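Local atomic coordinates of L-ribulose 3-epimerase (Methylomonas sp. DH-1, PDB entry 7CJ7), a protein that catalyses the manganese-dependent epimerization of ketoses at C3, with highest activity toward L-ribulose, followed by D-ribulose, D-allulose and D-fructose. Residues Leu14-Asp19 with Asp273-Ala278; Arg26-Gly31 with Asp38-Ala43; Ile149-Val154 with Ala170-Val175. One frame throughout, in Å; residues are numbered along the deposited sequence.

In the fold
From the N terminus, the chain runs up strand 8-12 of a TIM barrel, and the loop that follows, at 14-19, packs against helix 271-285 near the C terminus. That contact 1 closes a loop spanning nearly the whole barrel, and both other contacts nest inside it. Contact 2 closes the short connection from helix 22-35 to strand 39-43; it touches contact 1 directly, through W16 packed on A28 and a probable hydrogen bond from K27 NZ to W16 O. Contact 3 follows in series, closing the connection from strand 148-152 to helix 165-175, across the barrel. Contacts 2 and 3 reach the same eight-stranded sheet, their centres about 26 Å apart.

Contact 1: residues Leu14-Asp19 with Asp273-Ala278; sequences LVWSGD and DLAGKA
The backbones come nearest at V15 and A275, whose CA atoms lie 7.1 Å apart, where the loop following strand 8-12 runs up against the last long helix, 271-285. Here the TIM barrel closes on itself: the first beta-alpha loop meets the helix that follows the eighth strand. A275 is the common partner on the helix side. Its methyl, CB, sits 3.9 Å from V15 CG1 and 3.5 Å from W16 CZ2, so one small group fills the corner made by a valine branch and the benzo part of an indole. It reaches the indole at a slant. V15 CG1 also lies over the centre of the W16 ring, 3.7 Å above its plane, so the two neighbouring side chains pack on each other as well as on the helix. V15 places that branch by setting CG1 opposite the backbone N (chi1 165°). L274, the residue just before A275, joins in, its CD2 facing V15 CG1 more loosely at 4.3 Å.

These touching residues are buried. F245 of the eighth strand packs on both V15 and L274, while A28 and A32 of helix 22-35 lie against W16. Hydrogen bonds run beside the apolar contact: V15 O with S271 OG, and A275 O with Y37 OH. The V15 side chain lies about 6 Å from that of the manganese ligand E246 but about 11 Å from the metal itself. On the helix itself, K277 folds back over one turn onto D273, with K277 NZ 3.0 Å from D273 OD2 in a salt bridge that uses the oxygen's syn lone pair.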
loop_
_atom_site.group_PDB
_atom_site.type_symbol
_atom_site.label_atom_id
_atom_site.label_comp_id
_atom_site.label_asym_id
_atom_site.label_seq_id
_atom_site.Cartn_x
_atom_site.Cartn_y
_atom_site.Cartn_z
ATOM N N LEU A 14 -1.222 7.828 -18.296
ATOM C CA LEU A 14 -2.134 8.414 -17.274
ATOM C C LEU A 14 -1.560 9.716 -16.710
ATOM O O LEU A 14 -2.242 10.361 -15.876
ATOM C CB LEU A 14 -2.357 7.398 -16.152
ATOM C CG LEU A 14 -3.697 6.666 -16.191
ATOM C CD1 LEU A 14 -4.826 7.591 -15.756
ATOM C CD2 LEU A 14 -3.962 6.095 -17.574
ATOM N N VAL A 15 -0.341 10.074 -17.102
ATOM C CA VAL A 15 0.222 11.410 -16.772
ATOM C C VAL A 15 -0.575 12.458 -17.556
ATOM O O VAL A 15 -0.703 13.583 -17.046
ATOM C CB VAL A 15 1.730 11.473 -17.051
ATOM C CG1 VAL A 15 2.239 12.902 -17.062
ATOM C CG2 VAL A 15 2.496 10.643 -16.034
ATOM N N TRP A 16 -1.152 12.073 -18.700
ATOM C CA TRP A 16 -1.774 13.020 -19.660
ATOM C C TRP A 16 -3.256 12.722 -19.904
ATOM O O TRP A 16 -4.014 13.694 -20.031
ATOM C CB TRP A 16 -1.003 13.047 -20.979
ATOM C CG TRP A 16 0.370 13.630 -20.874
ATOM C CD1 TRP A 16 0.716 14.951 -20.888
ATOM C CD2 TRP A 16 1.601 12.893 -20.794
ATOM N NE1 TRP A 16 2.077 15.084 -20.809
ATOM C CE2 TRP A 16 2.646 13.838 -20.757
ATOM C CE3 TRP A 16 1.918 11.530 -20.769
ATOM C CZ2 TRP A 16 3.983 13.459 -20.659
ATOM C CZ3 TRP A 16 3.240 11.161 -20.677
ATOM C CH2 TRP A 16 4.253 12.114 -20.633
ATOM N N SER A 17 -3.643 11.455 -20.050
ATOM C CA SER A 17 -4.991 11.049 -20.531
ATOM C C SER A 17 -5.522 9.853 -19.739
ATOM O O SER A 17 -4.773 8.899 -19.553
ATOM C CB SER A 17 -4.975 10.729 -22.002
ATOM O OG SER A 17 -4.640 11.876 -22.761
ATOM N N GLY A 18 -6.796 9.903 -19.350
ATOM C CA GLY A 18 -7.484 8.806 -18.643
ATOM C C GLY A 18 -8.097 7.794 -19.598
ATOM O O GLY A 18 -8.490 6.710 -19.138
ATOM N N ASP A 19 -8.190 8.131 -20.882
ATOM C CA ASP A 19 -8.756 7.247 -21.931
ATOM C C ASP A 19 -7.805 7.275 -23.124
ATOM O O ASP A 19 -6.999 8.222 -23.227
ATOM C CB ASP A 19 -10.161 7.685 -22.345
ATOM C CG ASP A 19 -10.184 9.000 -23.103
ATOM O OD1 ASP A 19 -9.127 9.385 -23.651
ATOM O OD2 ASP A 19 -11.259 9.633 -23.139
ATOM N N ASP A 273 4.049 20.201 -16.426
ATOM C CA ASP A 273 4.990 20.579 -15.341
ATOM C C ASP A 273 5.479 19.295 -14.662
ATOM O O ASP A 273 6.700 19.121 -14.459
ATOM C CB ASP A 273 4.323 21.516 -14.339
ATOM C CG ASP A 273 5.287 21.975 -13.266
ATOM O OD1 ASP A 273 6.191 22.747 -13.607
ATOM O OD2 ASP A 273 5.143 21.530 -12.113
ATOM N N LEU A 274 4.542 18.425 -14.312
ATOM C CA LEU A 274 4.844 17.152 -13.616
ATOM C C LEU A 274 5.813 16.330 -14.470
ATOM O O LEU A 274 6.848 15.918 -13.936
ATOM C CB LEU A 274 3.549 16.386 -13.365
ATOM C CG LEU A 274 3.753 15.008 -12.741
ATOM C CD1 LEU A 274 4.054 15.126 -11.256
ATOM C CD2 LEU A 274 2.540 14.127 -12.983
ATOM N N ALA A 275 5.491 16.112 -15.751
ATOM C CA ALA A 275 6.260 15.231 -16.662
ATOM C C ALA A 275 7.634 15.838 -16.969
ATOM O O ALA A 275 8.619 15.086 -17.021
ATOM C CB ALA A 275 5.481 14.985 -17.926
ATOM N N GLY A 276 7.707 17.152 -17.178
ATOM C CA GLY A 276 8.983 17.835 -17.460
ATOM C C GLY A 276 9.917 17.740 -16.267
ATOM O O GLY A 276 11.112 17.415 -16.458
ATOM N N LYS A 277 9.390 18.001 -15.068
ATOM C CA LYS A 277 10.195 17.982 -13.825
ATOM C C LYS A 277 10.641 16.545 -13.547
ATOM O O LYS A 277 11.769 16.377 -13.072
ATOM C CB LYS A 277 9.411 18.574 -12.656
ATOM C CG LYS A 277 9.368 20.096 -12.654
ATOM C CD LYS A 277 8.675 20.673 -11.457
ATOM C CE LYS A 277 8.737 22.184 -11.400
ATOM N NZ LYS A 277 7.502 22.720 -10.787
ATOM N N ALA A 278 9.791 15.552 -13.834
ATOM C CA ALA A 278 10.108 14.122 -13.602
ATOM C C ALA A 278 11.288 13.723 -14.487
ATOM O O ALA A 278 12.211 13.066 -13.985
ATOM C CB ALA A 278 8.918 13.244 -13.870
#

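Contact 2: residues Arg26-Gly31 with Asp38-Ala43; sequences RKAIAG and DYIEIA
I40 pushes its CD1 methyl against A28, overlapping the A28 CB methyl at 3.6 Å. This is the inside of a beta-alpha-beta crossover, strand 8-12, helix 22-35, strand 39-43, the first such unit of the TIM barrel, and the contact lays the helix against the outer face of its second strand. The CA atoms of I29 and I40 are the nearest pair, 6.7 Å apart. With CG1 opposite its backbone N (chi1 -179°), I40 sends the longer branch out to the helix, where CD1 also lies 3.6 Å from A28 O. The shorter branch serves the next residue: I40 CG2 meets I29 CG1 at 4.2 Å. One isoleucine therefore divides its two arms between consecutive helix residues, and the contact is wholly apolar at the side-chain level.

Beyond the two segments, I29 rests on L58 and L59 of helix 52-61, which continues the layer around the barrel, and on Y62. The strand's other side faces the barrel interior and leads into the active site: E41 OE2 bonds to OG of the substrate-binding S69 and E41 OE1 to NE2 of the manganese ligand H211, while A43 touches the bound L-sorbose. Back at the helix, I40 CD1 reaches past A28 to lie 4.2 Å from I29 N.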
loop_
_atom_site.group_PDB
_atom_site.type_symbol
_atom_site.label_atom_id
_atom_site.label_comp_id
_atom_site.label_asym_id
_atom_site.label_seq_id
_atom_site.Cartn_x
_atom_site.Cartn_y
_atom_site.Cartn_z
ATOM N N ARG A 26 -3.724 11.653 -28.871
ATOM C CA ARG A 26 -2.975 12.809 -29.426
ATOM C C ARG A 26 -2.456 13.669 -28.269
ATOM O O ARG A 26 -1.292 14.090 -28.326
ATOM C CB ARG A 26 -3.827 13.637 -30.387
ATOM C CG ARG A 26 -3.114 14.891 -30.886
ATOM C CD ARG A 26 -3.899 15.678 -31.915
ATOM N NE ARG A 26 -3.909 14.984 -33.183
ATOM C CZ ARG A 26 -2.941 15.068 -34.090
ATOM N NH1 ARG A 26 -1.905 15.868 -33.899
ATOM N NH2 ARG A 26 -3.032 14.378 -35.205
ATOM N N LYS A 27 -3.291 13.902 -27.255
ATOM C CA LYS A 27 -2.938 14.723 -26.073
ATOM C C LYS A 27 -1.734 14.081 -25.385
ATOM O O LYS A 27 -0.753 14.804 -25.096
ATOM C CB LYS A 27 -4.148 14.820 -25.142
ATOM C CG LYS A 27 -4.011 15.760 -23.961
ATOM C CD LYS A 27 -5.371 16.022 -23.357
ATOM C CE LYS A 27 -5.369 17.007 -22.213
ATOM N NZ LYS A 27 -4.867 16.380 -20.967
ATOM N N ALA A 28 -1.791 12.765 -25.167
ATOM C CA ALA A 28 -0.754 12.011 -24.428
ATOM C C ALA A 28 0.538 11.963 -25.254
ATOM O O ALA A 28 1.617 12.186 -24.689
ATOM C CB ALA A 28 -1.261 10.633 -24.087
ATOM N N ILE A 29 0.432 11.677 -26.548
ATOM C CA ILE A 29 1.623 11.513 -27.429
ATOM C C ILE A 29 2.286 12.881 -27.611
ATOM O O ILE A 29 3.512 12.972 -27.430
ATOM C CB ILE A 29 1.243 10.802 -28.740
ATOM C CG1 ILE A 29 0.972 9.320 -28.464
ATOM C CG2 ILE A 29 2.314 10.999 -29.805
ATOM C CD1 ILE A 29 0.336 8.562 -29.607
ATOM N N ALA A 30 1.505 13.926 -27.866
ATOM C CA ALA A 30 2.022 15.308 -27.994
ATOM C C ALA A 30 2.680 15.721 -26.670
ATOM O O ALA A 30 3.770 16.321 -26.704
ATOM C CB ALA A 30 0.914 16.247 -28.409
ATOM N N GLY A 31 2.067 15.362 -25.537
ATOM C CA GLY A 31 2.580 15.683 -24.192
ATOM C C GLY A 31 3.931 15.032 -23.927
ATOM O O GLY A 31 4.864 15.738 -23.512
ATOM N N ASP A 38 11.401 9.641 -24.817
ATOM C CA ASP A 38 11.703 8.761 -25.973
ATOM C C ASP A 38 10.468 7.935 -26.349
ATOM O O ASP A 38 10.290 7.641 -27.545
ATOM C CB ASP A 38 12.872 7.830 -25.657
ATOM C CG ASP A 38 14.141 8.577 -25.312
ATOM O OD1 ASP A 38 14.536 9.437 -26.118
ATOM O OD2 ASP A 38 14.715 8.301 -24.243
ATOM N N TYR A 39 9.653 7.541 -25.374
ATOM C CA TYR A 39 8.473 6.683 -25.641
ATOM C C TYR A 39 7.338 7.050 -24.695
ATOM O O TYR A 39 7.555 7.713 -23.666
ATOM C CB TYR A 39 8.833 5.195 -25.542
ATOM C CG TYR A 39 9.161 4.698 -24.157
ATOM C CD1 TYR A 39 8.181 4.205 -23.319
ATOM C CD2 TYR A 39 10.452 4.740 -23.668
ATOM C CE1 TYR A 39 8.476 3.739 -22.048
ATOM C CE2 TYR A 39 10.761 4.298 -22.393
ATOM C CZ TYR A 39 9.767 3.816 -21.566
ATOM O OH TYR A 39 10.066 3.393 -20.301
ATOM N N ILE A 40 6.141 6.630 -25.073
ATOM C CA ILE A 40 4.948 6.642 -24.182
ATOM C C ILE A 40 4.620 5.191 -23.838
ATOM O O ILE A 40 4.754 4.316 -24.711
ATOM C CB ILE A 40 3.770 7.361 -24.854
ATOM C CG1 ILE A 40 2.561 7.388 -23.918
ATOM C CG2 ILE A 40 3.443 6.716 -26.189
ATOM C CD1 ILE A 40 1.712 8.599 -24.055
ATOM N N GLU A 41 4.233 4.949 -22.588
ATOM C CA GLU A 41 3.772 3.629 -22.138
ATOM C C GLU A 41 2.252 3.651 -22.172
ATOM O O GLU A 41 1.649 4.377 -21.380
ATOM C CB GLU A 41 4.319 3.299 -20.755
ATOM C CG GLU A 41 4.019 1.874 -20.337
ATOM C CD GLU A 41 4.572 1.573 -18.965
ATOM O OE1 GLU A 41 5.815 1.631 -18.814
ATOM O OE2 GLU A 41 3.758 1.342 -18.051
ATOM N N ILE A 42 1.674 2.912 -23.103
ATOM C CA ILE A 42 0.198 2.859 -23.283
ATOM C C ILE A 42 -0.373 1.808 -22.336
ATOM O O ILE A 42 0.135 0.689 -22.341
ATOM C CB ILE A 42 -0.147 2.579 -24.756
ATOM C CG1 ILE A 42 0.448 3.656 -25.667
ATOM C CG2 ILE A 42 -1.650 2.445 -24.919
ATOM C CD1 ILE A 42 0.335 3.359 -27.145
ATOM N N ALA A 43 -1.385 2.177 -21.554
ATOM C CA ALA A 43 -2.134 1.270 -20.657
ATOM C C ALA A 43 -3.160 0.503 -21.500
ATOM O O ALA A 43 -4.051 1.146 -22.064
ATOM C CB ALA A 43 -2.784 2.083 -19.566
#

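Contact 3: residues Ile149-Val154 with Ala170-Val175; sequences IDLEVV and AFLDEV. With MN (manganese (II) ion), chain D; SOL (L-sorbose), chain C.
The F171 ring meets L151 CD2 obliquely, at 3.6 Å from CE1 and 3.9 Å from CD1, and the two side chains cross at about a right angle. R128, S131 and V132 of the preceding helix 125-143 also touch F171. The pair belongs to the beta-alpha-beta unit strand 148-152, helix 165-175, strand 180-185 of the TIM barrel, packing the helix on the outside of the fifth strand. F171 sets CG anti to the backbone N (chi1 -176°), which brings the CE1 corner of its ring to L151, while L172 CD2 approaches the same L151 methyl at 4.1 Å; both helix residues thus close on a single leucine branch.

The next residue along the strand turns the other way, into the active site. E152, a probable proton donor or acceptor by similarity to relatives, is extended beyond CG, and its two carboxylate oxygens divide the work. D185, H211 and E246 complete the protein's share of the metal site, and L-sorbose adds O2 and O3. E152 OE1 accepts a 2.7 Å hydrogen bond from sugar O4, while E152 OE2 binds the manganese ion at 2.1 Å.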
loop_
_atom_site.group_PDB
_atom_site.type_symbol
_atom_site.label_atom_id
_atom_site.label_comp_id
_atom_site.label_asym_id
_atom_site.label_seq_id
_atom_site.Cartn_x
_atom_site.Cartn_y
_atom_site.Cartn_z
ATOM N N ILE A 149 8.576 -9.825 -22.391
ATOM C CA ILE A 149 7.572 -9.562 -21.328
ATOM C C ILE A 149 8.328 -9.280 -20.029
ATOM O O ILE A 149 9.337 -9.945 -19.748
ATOM C CB ILE A 149 6.543 -10.693 -21.196
ATOM C CG1 ILE A 149 7.142 -11.985 -20.635
ATOM C CG2 ILE A 149 5.866 -10.922 -22.538
ATOM C CD1 ILE A 149 6.090 -13.038 -20.332
ATOM N N ASP A 150 7.856 -8.283 -19.294
ATOM C CA ASP A 150 8.477 -7.829 -18.031
ATOM C C ASP A 150 7.389 -7.883 -16.958
ATOM O O ASP A 150 6.380 -7.157 -17.081
ATOM C CB ASP A 150 9.095 -6.444 -18.209
ATOM C CG ASP A 150 9.843 -6.286 -19.522
ATOM O OD1 ASP A 150 11.036 -6.675 -19.575
ATOM O OD2 ASP A 150 9.216 -5.789 -20.493
ATOM N N LEU A 151 7.582 -8.735 -15.960
ATOM C CA LEU A 151 6.581 -9.013 -14.907
ATOM C C LEU A 151 6.805 -8.025 -13.763
ATOM O O LEU A 151 7.868 -8.081 -13.102
ATOM C CB LEU A 151 6.747 -10.466 -14.460
ATOM C CG LEU A 151 6.256 -11.529 -15.446
ATOM C CD1 LEU A 151 7.051 -11.553 -16.740
ATOM C CD2 LEU A 151 6.302 -12.890 -14.794
ATOM N N GLU A 152 5.857 -7.110 -13.578
ATOM C CA GLU A 152 5.989 -6.020 -12.591
ATOM C C GLU A 152 5.658 -6.554 -11.195
ATOM O O GLU A 152 4.511 -6.955 -10.950
ATOM C CB GLU A 152 5.083 -4.847 -12.940
ATOM C CG GLU A 152 5.423 -3.620 -12.134
ATOM C CD GLU A 152 4.552 -2.427 -12.472
ATOM O OE1 GLU A 152 3.569 -2.593 -13.257
ATOM O OE2 GLU A 152 4.860 -1.346 -11.970
ATOM N N VAL A 153 6.638 -6.501 -10.307
ATOM C CA VAL A 153 6.463 -6.765 -8.852
ATOM C C VAL A 153 5.665 -5.604 -8.269
ATOM O O VAL A 153 6.086 -4.449 -8.420
ATOM C CB VAL A 153 7.834 -6.916 -8.176
ATOM C CG1 VAL A 153 7.684 -7.101 -6.677
ATOM C CG2 VAL A 153 8.619 -8.051 -8.816
ATOM N N VAL A 154 4.532 -5.879 -7.644
ATOM C CA VAL A 154 3.718 -4.784 -7.063
ATOM C C VAL A 154 3.411 -5.137 -5.614
ATOM O O VAL A 154 3.674 -6.278 -5.185
ATOM C CB VAL A 154 2.441 -4.512 -7.875
ATOM C CG1 VAL A 154 2.764 -3.991 -9.267
ATOM C CG2 VAL A 154 1.556 -5.749 -7.937
ATOM N N ALA A 170 12.555 -15.842 -8.302
ATOM C CA ALA A 170 12.241 -17.273 -8.092
ATOM C C ALA A 170 11.121 -17.688 -9.051
ATOM O O ALA A 170 11.224 -18.767 -9.647
ATOM C CB ALA A 170 11.859 -17.525 -6.662
ATOM N N PHE A 171 10.105 -16.844 -9.222
ATOM C CA PHE A 171 8.979 -17.074 -10.165
ATOM C C PHE A 171 9.539 -17.194 -11.588
ATOM O O PHE A 171 9.198 -18.139 -12.312
ATOM C CB PHE A 171 7.945 -15.956 -10.004
ATOM C CG PHE A 171 6.694 -16.087 -10.833
ATOM C CD1 PHE A 171 6.697 -15.760 -12.176
ATOM C CD2 PHE A 171 5.502 -16.482 -10.252
ATOM C CE1 PHE A 171 5.542 -15.856 -12.931
ATOM C CE2 PHE A 171 4.339 -16.550 -11.002
ATOM C CZ PHE A 171 4.359 -16.225 -12.336
ATOM N N LEU A 172 10.414 -16.272 -11.981
ATOM C CA LEU A 172 10.991 -16.257 -13.347
ATOM C C LEU A 172 11.852 -17.506 -13.563
ATOM O O LEU A 172 11.957 -17.952 -14.706
ATOM C CB LEU A 172 11.789 -14.972 -13.532
ATOM C CG LEU A 172 10.938 -13.740 -13.818
ATOM C CD1 LEU A 172 11.779 -12.485 -13.752
ATOM C CD2 LEU A 172 10.281 -13.857 -15.169
ATOM N N ASP A 173 12.439 -18.058 -12.501
ATOM C CA ASP A 173 13.253 -19.297 -12.614
ATOM C C ASP A 173 12.342 -20.454 -13.033
ATOM O O ASP A 173 12.792 -21.307 -13.804
ATOM C CB ASP A 173 13.953 -19.653 -11.305
ATOM C CG ASP A 173 15.118 -18.752 -10.959
ATOM O OD1 ASP A 173 15.673 -18.131 -11.885
ATOM O OD2 ASP A 173 15.470 -18.691 -9.751
ATOM N N GLU A 174 11.100 -20.471 -12.550
ATOM C CA GLU A 174 10.102 -21.522 -12.891
ATOM C C GLU A 174 9.559 -21.246 -14.300
ATOM O O GLU A 174 9.333 -22.203 -15.046
ATOM C CB GLU A 174 8.997 -21.593 -11.830
ATOM C CG GLU A 174 9.507 -21.958 -10.440
ATOM C CD GLU A 174 8.504 -21.809 -9.302
ATOM O OE1 GLU A 174 8.936 -21.682 -8.132
ATOM O OE2 GLU A 174 7.287 -21.815 -9.573
ATOM N N VAL A 175 9.365 -19.982 -14.675
ATOM C CA VAL A 175 8.928 -19.642 -16.055
ATOM C C VAL A 175 10.013 -20.115 -17.029
ATOM O O VAL A 175 9.688 -20.790 -18.009
ATOM C CB VAL A 175 8.653 -18.136 -16.194
ATOM C CG1 VAL A 175 8.440 -17.760 -17.650
ATOM C CG2 VAL A 175 7.477 -17.728 -15.316
HETATM MN MN MN D . 4.248 0.628 -12.159
HETATM C C1 SOL C . 0.260 -0.399 -10.778
HETATM O O1 SOL C . 0.341 0.008 -9.432
HETATM C C2 SOL C . 1.487 -0.028 -11.547
HETATM O O2 SOL C . 2.537 0.193 -10.968
HETATM C C3 SOL C . 1.378 0.118 -13.058
HETATM O O3 SOL C . 2.647 0.029 -13.665
HETATM C C4 SOL C . 0.429 -0.918 -13.650
HETATM O O4 SOL C . 0.933 -2.229 -13.384
HETATM C C5 SOL C . 0.231 -0.776 -15.161
HETATM O O5 SOL C . -0.518 -1.889 -15.646
HETATM C C6 SOL C . -0.479 0.500 -15.561
HETATM O O6 SOL C . -0.588 0.589 -16.984
#